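Local atomic coordinates of MaoC family protein (Mycobacterium tuberculosis H37Rv, PDB entry 3KHP), a protein that probably catalyses the reversible dehydration of (3R)-hydroxyacyl thioesters to enoyl thioesters. Residues Met192-Asp197 with Glu269-Val274; Ala222-Pro227 with Thr262-Pro267; Phe285-Ala290 with Arg298-Asp303. All blocks are in the same frame, centred on the assembly; numbering follows the deposited sequence.

Contact 1: residues Met192-Asp197 with Glu269-Val274; sequences MPTRED and ETLSTV
Thr194 OG1 donates to the carbonyl oxygen of Glu269 over 2.6 Å, arriving in the carbonyl plane on a lone pair. The same hydroxyl accepts from Gly268 N, so two backbone groups of the loop ahead of strand 271-279 hold this one side-chain oxygen. Its chi1 of 70° sets OG1 between the backbone N and the carbonyl carbon of Thr194 and leaves CG2 to cross the Leu271 side chain at an angle, where it meets CD1 of Leu271 at 3.6 Å. Further back along the segment, Met192 and Leu271 form an antiparallel hydrogen-bonded pair: Met192 N to Leu271 O and Leu271 N to Met192 O both measure 2.8 Å, with N-H...O angles of 155° and 156°. Met192 ends strand 188-192 and Leu271 begins strand 271-279, so this is the terminal rung of the ladder. Where this pairing stops, a water takes over; it accepts from Thr194 N at 3.0 Å and is hydrogen-bonded to Thr270 OG1 at 2.7 Å. Thr270 OG1 also lies 3.8 Å from Pro193 CA. The Glu269 side chain leaves the backbone away from Met192-Asp197; its OE2 makes a salt bridge to Arg298 and its OE1 a hydrogen bond to Phe266 N. Strand 188-192 is the outermost strand of the sheet within this chain, strand 282-289 flanks the other side of 271-279, and helix 231-245 packs through Val237 on Met192 and Leu271.

Contact 2: residues Ala222-Pro227 with Thr262-Pro267; sequences AGFPKP and TKPVFP
The ring of Phe266 has the carbonyl oxygen of Lys226 at its edge, in plane, 3.6 Å from CE1, and over one face the ammonium of the same residue: Lys226 NZ is 5.2 Å from the ring centroid and 18° off the normal, a long cation-pi approach that can be at most weakly attractive. Pro225 CD and Phe224 CD1 approach the ring obliquely. This is loop-to-loop packing at the surface of a MaoC-like domain, expected in this family to have the hotdog fold: Ala222-Pro227 belongs to the loop between helices 215-220 and 231-245, Thr262-Pro267 to that between strands 254-261 and 271-279. The edge contact fits ring electrostatics, the C-H rim being slightly positive. With chi1 at -61°, CG of Phe266 lies anti to its own carbonyl carbon, and the ring reaches across to the Phe224-Lys226 part of the other loop. Phe224 meets two residues of that loop's partner: its CD1 is 4.3 Å from CZ of Phe266, and its CE1 is 3.9 Å from CG of Pro264, the phenyl and pyrrolidine groups crossing at a slant. Leu211 also packs on Phe224, and Ile228 on Phe266. Apolar rings and backbone carbonyls set against C-H groups make the interface. At one end of it, Pro227 O lies 3.7 Å from CD1 of Phe266 and 3.3 Å from CD of Pro267.

Contact 3: residues Phe285-Ala290 with Arg298-Asp303; sequences FRTEVA and RVVLDD
The carbonyl oxygen of Thr287 accepts two backbone N-H groups, Val300 N at 2.9 Å and Leu301 N at 3.1 Å, the second almost straight with an N-H...O angle of 177°. Both donors are tilted somewhat out of the carbonyl plane. Thr287 N in turn donates to Leu301 O, so both backbone polar atoms of Thr287 are satisfied by the partner strand. Beyond the bulge, Val289 and Arg298 exchange a reciprocal pair: Val289 N to Arg298 O at 2.9 Å, and Arg298 N to Val289 O at 3.1 Å. Between these rungs Glu288 and Val299 form a non-hydrogen-bonded pair. Here Arg298 O, besides serving Val289 N, receives a C-H...O contact of 3.1 Å from Glu288 CA, and Val299 O accepts from Thr262 OG1.

The side-chain polar groups look partly elsewhere. Thr287 OG1 is hydrogen-bonded to Thr273 OG1, although it also lies 3.5 Å from Leu301 CD1, with the two side chains running side by side. The Arg298 guanidinium takes CG2 of Val289 over one face, toward its rim; its NH2 makes a salt bridge to Glu269 and its NH1 a hydrogen bond to Pro264 O. Across the strands, Arg286 NH1 forms a salt bridge of 3.5 Å with Asp302 OD1. That oxygen sits at the guanidinium edge, but the carboxylate is turned 89° from the guanidinium plane, which rules out a flat two-pronged pairing. Asp302 OD1 also accepts Asp303 N on its anti side, whereas Asp303 OD2 is salt-bridged to Arg260. The one-residue register shift, with Val300 and Leu301 both opposite Thr287, defines a classic beta bulge in the hairpin of strands 282-289 and 298-308.

In the fold
All three contacts lie within the C-terminal half of the chain. Contacts 1 and 3 belong to the same antiparallel sheet, being joined where strand 271-279 pairs with strand 282-289; both are partly buried, and their backbone hydrogen bonds are supplemented by a hydroxyl and a water in contact 1 and by an ion pair in contact 3. Contact 3, with 543 Å² buried, is about twice as extensive as contact 1 (269 Å²), which catches the end of the strand outermost within this chain. Contact 2 buries a similar 271 Å² but lies at the surface, between loops, and is largely apolar, with no hydrogen bond between its two segments. The Arg298 guanidinium connects contact 3 to both others.

Contact 1: residues Met192-Asp197 with Glu269-Val274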
ATOM      1  N   MET A 192       4.363  -0.204  18.742  1.00 21.97           N
ATOM      2  CA  MET A 192       3.752  -0.494  17.463  1.00 21.60           C
ATOM      3  C   MET A 192       4.767  -1.236  16.619  1.00 21.22           C
ATOM      4  O   MET A 192       5.854  -0.742  16.331  1.00 20.94           O
ATOM      5  CB  MET A 192       3.332   0.785  16.771  1.00 21.58           C
ATOM      6  CG  MET A 192       2.226   1.552  17.436  1.00 22.53           C
ATOM      7  SD  MET A 192       0.623   0.830  17.150  1.00 25.02           S
ATOM      8  CE  MET A 192      -0.432   2.155  17.786  1.00 22.39           C
ATOM      9  N   PRO A 193       4.440  -2.451  16.237  1.00 21.51           N
ATOM     10  CA  PRO A 193       5.410  -3.164  15.417  1.00 20.20           C
ATOM     11  C   PRO A 193       5.354  -2.664  13.998  1.00 19.52           C
ATOM     12  O   PRO A 193       4.397  -2.013  13.629  1.00 17.94           O
ATOM     13  CB  PRO A 193       4.953  -4.625  15.507  1.00 20.38           C
ATOM     14  CG  PRO A 193       3.598  -4.598  15.920  1.00 21.62           C
ATOM     15  CD  PRO A 193       3.362  -3.335  16.720  1.00 21.46           C
ATOM     16  N   THR A 194       6.392  -2.958  13.218  1.00 18.95           N
ATOM     17  CA  THR A 194       6.369  -2.663  11.819  1.00 18.51           C
ATOM     18  C   THR A 194       6.746  -3.915  11.094  1.00 18.87           C
ATOM     19  O   THR A 194       7.333  -4.805  11.680  1.00 19.29           O
ATOM     20  CB  THR A 194       7.335  -1.529  11.451  1.00 18.28           C
ATOM     21  OG1 THR A 194       8.668  -2.002  11.588  1.00 16.29           O
ATOM     22  CG2 THR A 194       7.117  -0.336  12.332  1.00 14.00           C
ATOM     23  N   ARG A 195       6.403  -3.974   9.824  1.00 19.31           N
ATOM     24  CA  ARG A 195       6.676  -5.144   9.017  1.00 20.76           C
ATOM     25  C   ARG A 195       7.933  -4.960   8.189  1.00 20.81           C
ATOM     26  O   ARG A 195       8.250  -3.881   7.734  1.00 19.96           O
ATOM     27  CB  ARG A 195       5.537  -5.431   8.063  1.00 21.09           C
ATOM     28  CG  ARG A 195       4.299  -6.026   8.744  1.00 23.71           C
ATOM     29  CD  ARG A 195       3.186  -6.158   7.756  1.00 26.99           C
ATOM     30  NE  ARG A 195       1.930  -6.431   8.465  1.00 32.56           N
ATOM     31  CZ  ARG A 195       1.525  -7.633   8.878  1.00 32.35           C
ATOM     32  NH1 ARG A 195       0.382  -7.724   9.518  1.00 32.73           N
ATOM     33  NH2 ARG A 195       2.253  -8.731   8.656  1.00 32.86           N
ATOM     34  N   GLU A 196       8.604  -6.072   8.001  1.00 21.04           N
ATOM     35  CA  GLU A 196       9.780  -6.203   7.186  1.00 22.08           C
ATOM     36  C   GLU A 196       9.543  -5.695   5.772  1.00 19.94           C
ATOM     37  O   GLU A 196      10.429  -5.164   5.142  1.00 19.02           O
ATOM     38  CB  GLU A 196      10.147  -7.707   7.187  1.00 23.13           C
ATOM     39  CG  GLU A 196      11.396  -8.033   6.516  1.00 28.48           C
ATOM     40  CD  GLU A 196      11.194  -8.283   5.016  1.00 34.37           C
ATOM     41  OE1 GLU A 196      10.065  -8.709   4.613  1.00 36.52           O
ATOM     42  OE2 GLU A 196      12.187  -8.062   4.268  1.00 36.97           O
ATOM     43  N   ASP A 197       8.327  -5.857   5.275  1.00 19.23           N
ATOM     44  CA  ASP A 197       7.961  -5.344   3.962  1.00 18.48           C
ATOM     45  C   ASP A 197       7.184  -4.036   4.022  1.00 17.00           C
ATOM     46  O   ASP A 197       6.595  -3.633   3.031  1.00 17.30           O
ATOM     47  CB  ASP A 197       7.158  -6.394   3.203  1.00 19.78           C
ATOM     48  CG  ASP A 197       5.817  -6.730   3.878  1.00 24.21           C
ATOM     49  OD1 ASP A 197       5.550  -6.225   5.013  1.00 27.43           O
ATOM     50  OD2 ASP A 197       5.057  -7.538   3.287  1.00 28.25           O
ATOM     51  N   GLU A 269      11.360  -3.365  12.663  1.00 18.93           N
ATOM     52  CA  GLU A 269      11.645  -2.942  14.046  1.00 19.04           C
ATOM     53  C   GLU A 269      10.380  -2.428  14.707  1.00 18.20           C
ATOM     54  O   GLU A 269       9.485  -1.948  14.044  1.00 17.36           O
ATOM     55  CB  GLU A 269      12.741  -1.875  14.092  1.00 18.73           C
ATOM     56  CG  GLU A 269      14.091  -2.375  13.692  1.00 19.76           C
ATOM     57  CD  GLU A 269      15.186  -1.341  13.900  1.00 21.90           C
ATOM     58  OE1 GLU A 269      15.056  -0.200  13.398  1.00 19.30           O
ATOM     59  OE2 GLU A 269      16.195  -1.703  14.560  1.00 22.97           O
ATOM     60  N   THR A 270      10.326  -2.554  16.017  1.00 17.85           N
ATOM     61  CA  THR A 270       9.174  -2.148  16.778  1.00 18.33           C
ATOM     62  C   THR A 270       9.404  -0.782  17.297  1.00 18.22           C
ATOM     63  O   THR A 270      10.424  -0.512  17.907  1.00 18.37           O
ATOM     64  CB  THR A 270       8.903  -3.123  17.937  1.00 18.37           C
ATOM     65  OG1 THR A 270       8.474  -4.381  17.399  1.00 18.97           O
ATOM     66  CG2 THR A 270       7.829  -2.587  18.871  1.00 19.57           C
ATOM     67  N   LEU A 271       8.436   0.089  17.039  1.00 19.15           N
ATOM     68  CA  LEU A 271       8.500   1.460  17.450  1.00 18.62           C
ATOM     69  C   LEU A 271       7.727   1.710  18.774  1.00 19.81           C
ATOM     70  O   LEU A 271       6.478   1.597  18.816  1.00 19.92           O
ATOM     71  CB  LEU A 271       7.993   2.345  16.314  1.00 17.49           C
ATOM     72  CG  LEU A 271       8.837   2.305  15.043  1.00 15.82           C
ATOM     73  CD1 LEU A 271       8.044   2.812  13.877  1.00 12.40           C
ATOM     74  CD2 LEU A 271      10.141   3.071  15.185  1.00 13.33           C
ATOM     75  N   SER A 272       8.474   2.071  19.834  1.00 19.85           N
ATOM     76  CA  SER A 272       7.905   2.460  21.148  1.00 20.75           C
ATOM     77  C   SER A 272       7.742   3.944  21.317  1.00 20.11           C
ATOM     78  O   SER A 272       8.726   4.640  21.504  1.00 20.86           O
ATOM     79  CB  SER A 272       8.836   2.078  22.306  1.00 21.06           C
ATOM     80  OG  SER A 272       8.793   0.721  22.566  1.00 24.81           O
ATOM     81  N   THR A 273       6.509   4.418  21.351  1.00 19.82           N
ATOM     82  CA  THR A 273       6.240   5.814  21.544  1.00 18.97           C
ATOM     83  C   THR A 273       5.923   6.108  23.017  1.00 19.81           C
ATOM     84  O   THR A 273       4.922   5.647  23.550  1.00 19.70           O
ATOM     85  CB  THR A 273       5.142   6.247  20.651  1.00 18.13           C
ATOM     86  OG1 THR A 273       5.548   5.975  19.322  1.00 15.43           O
ATOM     87  CG2 THR A 273       4.906   7.717  20.777  1.00 17.09           C
ATOM     88  N   VAL A 274       6.816   6.856  23.649  1.00 20.16           N
ATOM     89  CA  VAL A 274       6.718   7.215  25.050  1.00 20.95           C
ATOM     90  C   VAL A 274       6.173   8.614  25.184  1.00 21.25           C
ATOM     91  O   VAL A 274       6.661   9.545  24.569  1.00 20.12           O
ATOM     92  CB  VAL A 274       8.080   7.102  25.797  1.00 20.92           C
ATOM     93  CG1 VAL A 274       8.342   5.667  26.126  1.00 21.88           C
ATOM     94  CG2 VAL A 274       9.240   7.704  24.994  1.00 19.30           C
TER
HETATM   95  O   HOH W   1       8.062  -4.946  14.811  1.00 13.38           O

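Contact 2: residues Ala222-Pro227 with Thr262-Pro267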
ATOM      1  N   ALA A 222      23.787   4.714  -0.341  1.00 24.85           N
ATOM      2  CA  ALA A 222      23.437   5.340   0.952  1.00 25.69           C
ATOM      3  C   ALA A 222      24.151   4.714   2.138  1.00 26.66           C
ATOM      4  O   ALA A 222      24.204   5.308   3.191  1.00 28.62           O
ATOM      5  CB  ALA A 222      21.911   5.328   1.160  1.00 24.85           C
ATOM      6  N   GLY A 223      24.704   3.523   1.988  1.00 27.74           N
ATOM      7  CA  GLY A 223      25.615   2.983   3.004  1.00 28.17           C
ATOM      8  C   GLY A 223      25.010   2.135   4.121  1.00 28.82           C
ATOM      9  O   GLY A 223      25.719   1.832   5.102  1.00 28.66           O
ATOM     10  N   PHE A 224      23.735   1.724   3.955  1.00 28.03           N
ATOM     11  CA  PHE A 224      22.988   1.010   4.971  1.00 27.42           C
ATOM     12  C   PHE A 224      22.972  -0.493   4.674  1.00 27.90           C
ATOM     13  O   PHE A 224      22.938  -0.911   3.511  1.00 29.22           O
ATOM     14  CB  PHE A 224      21.518   1.473   5.002  1.00 27.36           C
ATOM     15  CG  PHE A 224      21.309   2.887   5.465  1.00 24.98           C
ATOM     16  CD1 PHE A 224      21.441   3.223   6.792  1.00 26.69           C
ATOM     17  CD2 PHE A 224      20.948   3.865   4.578  1.00 22.36           C
ATOM     18  CE1 PHE A 224      21.230   4.528   7.219  1.00 25.71           C
ATOM     19  CE2 PHE A 224      20.740   5.146   4.973  1.00 24.77           C
ATOM     20  CZ  PHE A 224      20.871   5.500   6.294  1.00 25.15           C
ATOM     21  N   PRO A 225      22.907  -1.314   5.722  1.00 26.80           N
ATOM     22  CA  PRO A 225      22.899  -2.755   5.527  1.00 26.71           C
ATOM     23  C   PRO A 225      21.699  -3.215   4.727  1.00 26.34           C
ATOM     24  O   PRO A 225      21.763  -4.236   3.993  1.00 25.57           O
ATOM     25  CB  PRO A 225      22.795  -3.311   6.968  1.00 27.60           C
ATOM     26  CG  PRO A 225      23.271  -2.193   7.852  1.00 27.34           C
ATOM     27  CD  PRO A 225      22.928  -0.919   7.140  1.00 27.03           C
ATOM     28  N   LYS A 226      20.597  -2.477   4.933  1.00 25.18           N
ATOM     29  CA  LYS A 226      19.366  -2.695   4.238  1.00 23.79           C
ATOM     30  C   LYS A 226      18.530  -1.405   4.090  1.00 20.94           C
ATOM     31  O   LYS A 226      18.782  -0.382   4.716  1.00 19.97           O
ATOM     32  CB  LYS A 226      18.585  -3.815   4.919  1.00 25.02           C
ATOM     33  CG  LYS A 226      19.017  -4.136   6.344  1.00 30.11           C
ATOM     34  CD  LYS A 226      18.199  -5.324   6.934  1.00 34.98           C
ATOM     35  CE  LYS A 226      18.198  -5.309   8.493  1.00 39.04           C
ATOM     36  NZ  LYS A 226      19.576  -5.270   9.135  1.00 41.74           N
ATOM     37  N   PRO A 227      17.548  -1.440   3.208  1.00 18.13           N
ATOM     38  CA  PRO A 227      16.770  -0.218   3.034  1.00 16.84           C
ATOM     39  C   PRO A 227      16.159   0.268   4.347  1.00 16.31           C
ATOM     40  O   PRO A 227      15.829  -0.533   5.205  1.00 15.70           O
ATOM     41  CB  PRO A 227      15.694  -0.631   2.037  1.00 16.87           C
ATOM     42  CG  PRO A 227      16.198  -1.872   1.398  1.00 16.62           C
ATOM     43  CD  PRO A 227      17.076  -2.552   2.369  1.00 16.38           C
ATOM     44  N   THR A 262      15.827  11.651  14.357  1.00 22.71           N
ATOM     45  CA  THR A 262      17.171  11.587  14.919  1.00 23.01           C
ATOM     46  C   THR A 262      18.006  10.461  14.353  1.00 24.02           C
ATOM     47  O   THR A 262      19.201  10.622  14.114  1.00 24.07           O
ATOM     48  CB  THR A 262      17.145  11.447  16.462  1.00 23.94           C
ATOM     49  OG1 THR A 262      16.133  10.503  16.878  1.00 23.06           O
ATOM     50  CG2 THR A 262      16.921  12.828  17.139  1.00 22.44           C
ATOM     51  N   LYS A 263      17.388   9.296  14.190  1.00 24.51           N
ATOM     52  CA  LYS A 263      18.061   8.126  13.652  1.00 24.15           C
ATOM     53  C   LYS A 263      17.145   7.285  12.767  1.00 23.32           C
ATOM     54  O   LYS A 263      15.924   7.354  12.855  1.00 22.46           O
ATOM     55  CB  LYS A 263      18.606   7.286  14.778  1.00 24.92           C
ATOM     56  CG  LYS A 263      19.726   7.967  15.523  1.00 27.45           C
ATOM     57  CD  LYS A 263      20.377   7.006  16.469  1.00 32.23           C
ATOM     58  CE  LYS A 263      21.602   7.626  17.159  1.00 34.67           C
ATOM     59  NZ  LYS A 263      22.096   6.642  18.206  1.00 37.56           N
ATOM     60  N   PRO A 264      17.741   6.524  11.854  1.00 22.65           N
ATOM     61  CA  PRO A 264      16.925   5.750  10.939  1.00 21.71           C
ATOM     62  C   PRO A 264      16.270   4.539  11.588  1.00 20.37           C
ATOM     63  O   PRO A 264      16.731   4.057  12.621  1.00 19.33           O
ATOM     64  CB  PRO A 264      17.913   5.317   9.847  1.00 21.90           C
ATOM     65  CG  PRO A 264      19.237   5.809  10.258  1.00 23.27           C
ATOM     66  CD  PRO A 264      19.184   6.344  11.618  1.00 23.06           C
ATOM     67  N   VAL A 265      15.206   4.064  10.953  1.00 19.19           N
ATOM     68  CA  VAL A 265      14.507   2.859  11.371  1.00 18.13           C
ATOM     69  C   VAL A 265      14.604   1.823  10.277  1.00 18.03           C
ATOM     70  O   VAL A 265      14.579   2.154   9.069  1.00 18.07           O
ATOM     71  CB  VAL A 265      13.014   3.170  11.668  1.00 18.25           C
ATOM     72  CG1 VAL A 265      12.205   1.879  11.811  1.00 17.23           C
ATOM     73  CG2 VAL A 265      12.892   4.038  12.912  1.00 16.93           C
ATOM     74  N   PHE A 266      14.687   0.554  10.649  1.00 17.32           N
ATOM     75  CA  PHE A 266      14.604  -0.465   9.603  1.00 18.04           C
ATOM     76  C   PHE A 266      13.244  -1.128   9.622  1.00 17.59           C
ATOM     77  O   PHE A 266      12.699  -1.345  10.687  1.00 18.14           O
ATOM     78  CB  PHE A 266      15.752  -1.467   9.767  1.00 18.21           C
ATOM     79  CG  PHE A 266      17.089  -0.825   9.657  1.00 19.13           C
ATOM     80  CD1 PHE A 266      17.705  -0.687   8.408  1.00 21.39           C
ATOM     81  CD2 PHE A 266      17.733  -0.317  10.783  1.00 20.59           C
ATOM     82  CE1 PHE A 266      18.965  -0.076   8.301  1.00 21.73           C
ATOM     83  CE2 PHE A 266      18.995   0.291  10.668  1.00 22.09           C
ATOM     84  CZ  PHE A 266      19.598   0.411   9.419  1.00 20.80           C
ATOM     85  N   PRO A 267      12.669  -1.427   8.451  1.00 17.90           N
ATOM     86  CA  PRO A 267      11.351  -2.086   8.516  1.00 18.03           C
ATOM     87  C   PRO A 267      11.483  -3.431   9.225  1.00 18.57           C
ATOM     88  O   PRO A 267      12.486  -4.159   9.023  1.00 17.75           O
ATOM     89  CB  PRO A 267      10.946  -2.262   7.065  1.00 18.70           C
ATOM     90  CG  PRO A 267      11.994  -1.540   6.226  1.00 17.85           C
ATOM     91  CD  PRO A 267      13.166  -1.261   7.079  1.00 17.65           C
TER

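Contact 3: residues Phe285-Ala290 with Arg298-Asp303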
ATOM      1  N   PHE A 285       6.526  13.744  23.508  1.00 21.37           N
ATOM      2  CA  PHE A 285       6.850  12.343  23.272  1.00 21.11           C
ATOM      3  C   PHE A 285       8.177  12.077  22.589  1.00 21.22           C
ATOM      4  O   PHE A 285       8.789  12.952  22.003  1.00 20.73           O
ATOM      5  CB  PHE A 285       5.724  11.662  22.457  1.00 20.51           C
ATOM      6  CG  PHE A 285       5.713  12.044  20.997  1.00 18.51           C
ATOM      7  CD1 PHE A 285       6.363  11.252  20.055  1.00 17.48           C
ATOM      8  CD2 PHE A 285       5.092  13.206  20.568  1.00 15.57           C
ATOM      9  CE1 PHE A 285       6.358  11.595  18.702  1.00 16.37           C
ATOM     10  CE2 PHE A 285       5.091  13.559  19.233  1.00 16.18           C
ATOM     11  CZ  PHE A 285       5.725  12.757  18.291  1.00 16.72           C
ATOM     12  N   ARG A 286       8.599  10.827  22.673  1.00 22.23           N
ATOM     13  CA  ARG A 286       9.634  10.299  21.813  1.00 23.26           C
ATOM     14  C   ARG A 286       9.180   8.977  21.269  1.00 22.67           C
ATOM     15  O   ARG A 286       8.353   8.302  21.876  1.00 21.45           O
ATOM     16  CB  ARG A 286      10.923  10.051  22.572  1.00 23.64           C
ATOM     17  CG  ARG A 286      11.569  11.275  23.096  1.00 28.46           C
ATOM     18  CD  ARG A 286      13.013  10.988  23.575  1.00 33.07           C
ATOM     19  NE  ARG A 286      13.061  10.855  25.015  1.00 38.19           N
ATOM     20  CZ  ARG A 286      13.350  11.835  25.874  1.00 41.12           C
ATOM     21  NH1 ARG A 286      13.651  13.064  25.469  1.00 41.72           N
ATOM     22  NH2 ARG A 286      13.336  11.566  27.167  1.00 41.17           N
ATOM     23  N   THR A 287       9.773   8.598  20.140  1.00 22.44           N
ATOM     24  CA  THR A 287       9.678   7.232  19.647  1.00 21.73           C
ATOM     25  C   THR A 287      11.070   6.615  19.617  1.00 22.08           C
ATOM     26  O   THR A 287      12.001   7.278  19.225  1.00 21.89           O
ATOM     27  CB  THR A 287       9.018   7.233  18.296  1.00 21.15           C
ATOM     28  OG1 THR A 287       7.755   7.904  18.429  1.00 19.35           O
ATOM     29  CG2 THR A 287       8.803   5.824  17.800  1.00 18.73           C
ATOM     30  N   GLU A 288      11.191   5.360  20.036  1.00 22.58           N
ATOM     31  CA  GLU A 288      12.465   4.672  20.151  1.00 24.24           C
ATOM     32  C   GLU A 288      12.328   3.247  19.681  1.00 24.36           C
ATOM     33  O   GLU A 288      11.233   2.716  19.634  1.00 24.81           O
ATOM     34  CB  GLU A 288      12.940   4.575  21.621  1.00 24.50           C
ATOM     35  CG  GLU A 288      12.617   5.739  22.521  1.00 28.94           C
ATOM     36  CD  GLU A 288      12.886   5.492  24.043  1.00 31.72           C
ATOM     37  OE1 GLU A 288      12.657   4.373  24.582  1.00 31.60           O
ATOM     38  OE2 GLU A 288      13.310   6.476  24.686  1.00 36.01           O
ATOM     39  N   VAL A 289      13.450   2.601  19.448  1.00 25.15           N
ATOM     40  CA  VAL A 289      13.486   1.180  19.192  1.00 26.68           C
ATOM     41  C   VAL A 289      14.284   0.545  20.308  1.00 28.87           C
ATOM     42  O   VAL A 289      15.476   0.831  20.442  1.00 29.88           O
ATOM     43  CB  VAL A 289      14.187   0.858  17.891  1.00 26.20           C
ATOM     44  CG1 VAL A 289      14.297  -0.659  17.713  1.00 24.57           C
ATOM     45  CG2 VAL A 289      13.479   1.541  16.750  1.00 25.01           C
ATOM     46  N   ALA A 290      13.625  -0.283  21.119  1.00 31.13           N
ATOM     47  CA  ALA A 290      14.269  -0.952  22.256  1.00 33.05           C
ATOM     48  C   ALA A 290      15.499  -1.686  21.756  1.00 34.31           C
ATOM     49  O   ALA A 290      15.444  -2.336  20.708  1.00 35.08           O
ATOM     50  CB  ALA A 290      13.284  -1.942  22.939  1.00 32.88           C
ATOM     51  N   ARG A 298      17.399   3.184  21.056  1.00 33.70           N
ATOM     52  CA  ARG A 298      17.800   4.130  20.027  1.00 31.71           C
ATOM     53  C   ARG A 298      16.627   5.089  19.883  1.00 29.84           C
ATOM     54  O   ARG A 298      15.506   4.660  19.568  1.00 29.13           O
ATOM     55  CB  ARG A 298      18.050   3.366  18.707  1.00 31.63           C
ATOM     56  CG  ARG A 298      18.595   4.177  17.580  1.00 31.78           C
ATOM     57  CD  ARG A 298      18.222   3.659  16.179  1.00 30.64           C
ATOM     58  NE  ARG A 298      18.296   2.230  16.163  1.00 31.09           N
ATOM     59  CZ  ARG A 298      17.642   1.422  15.337  1.00 28.41           C
ATOM     60  NH1 ARG A 298      16.888   1.870  14.351  1.00 29.52           N
ATOM     61  NH2 ARG A 298      17.793   0.125  15.495  1.00 28.02           N
ATOM     62  N   VAL A 299      16.843   6.377  20.138  1.00 26.91           N
ATOM     63  CA  VAL A 299      15.765   7.320  19.941  1.00 25.04           C
ATOM     64  C   VAL A 299      15.676   7.600  18.453  1.00 23.24           C
ATOM     65  O   VAL A 299      16.689   7.921  17.844  1.00 23.61           O
ATOM     66  CB  VAL A 299      16.006   8.597  20.709  1.00 24.88           C
ATOM     67  CG1 VAL A 299      14.930   9.571  20.401  1.00 25.03           C
ATOM     68  CG2 VAL A 299      16.064   8.302  22.207  1.00 24.70           C
ATOM     69  N   VAL A 300      14.504   7.455  17.850  1.00 20.89           N
ATOM     70  CA  VAL A 300      14.366   7.741  16.396  1.00 18.96           C
ATOM     71  C   VAL A 300      13.532   8.960  16.090  1.00 18.80           C
ATOM     72  O   VAL A 300      13.724   9.582  15.051  1.00 18.50           O
ATOM     73  CB  VAL A 300      13.868   6.511  15.618  1.00 19.04           C
ATOM     74  CG1 VAL A 300      14.863   5.395  15.754  1.00 17.25           C
ATOM     75  CG2 VAL A 300      12.490   6.038  16.100  1.00 16.62           C
ATOM     76  N   LEU A 301      12.593   9.300  16.983  1.00 18.92           N
ATOM     77  CA  LEU A 301      11.871  10.583  16.953  1.00 19.26           C
ATOM     78  C   LEU A 301      12.036  11.226  18.308  1.00 19.66           C
ATOM     79  O   LEU A 301      11.786  10.594  19.343  1.00 20.68           O
ATOM     80  CB  LEU A 301      10.362  10.454  16.705  1.00 18.59           C
ATOM     81  CG  LEU A 301       9.844   9.824  15.415  1.00 19.88           C
ATOM     82  CD1 LEU A 301       8.297   9.781  15.468  1.00 17.76           C
ATOM     83  CD2 LEU A 301      10.359  10.579  14.159  1.00 18.29           C
ATOM     84  N   ASP A 302      12.437  12.483  18.300  1.00 19.89           N
ATOM     85  CA  ASP A 302      12.717  13.205  19.509  1.00 20.19           C
ATOM     86  C   ASP A 302      11.950  14.503  19.421  1.00 19.76           C
ATOM     87  O   ASP A 302      11.394  14.850  18.369  1.00 17.39           O
ATOM     88  CB  ASP A 302      14.221  13.455  19.659  1.00 20.73           C
ATOM     89  CG  ASP A 302      14.688  13.523  21.139  1.00 23.55           C
ATOM     90  OD1 ASP A 302      13.884  13.848  22.020  1.00 26.39           O
ATOM     91  OD2 ASP A 302      15.886  13.292  21.415  1.00 27.29           O
ATOM     92  N   ASP A 303      11.927  15.193  20.550  1.00 19.68           N
ATOM     93  CA  ASP A 303      11.276  16.473  20.678  1.00 21.11           C
ATOM     94  C   ASP A 303       9.844  16.458  20.187  1.00 20.66           C
ATOM     95  O   ASP A 303       9.363  17.424  19.615  1.00 20.93           O
ATOM     96  CB  ASP A 303      12.093  17.537  19.962  1.00 21.91           C
ATOM     97  CG  ASP A 303      13.518  17.653  20.521  1.00 24.26           C
ATOM     98  OD1 ASP A 303      13.754  17.477  21.740  1.00 28.35           O
ATOM     99  OD2 ASP A 303      14.405  17.942  19.724  1.00 28.10           O
TER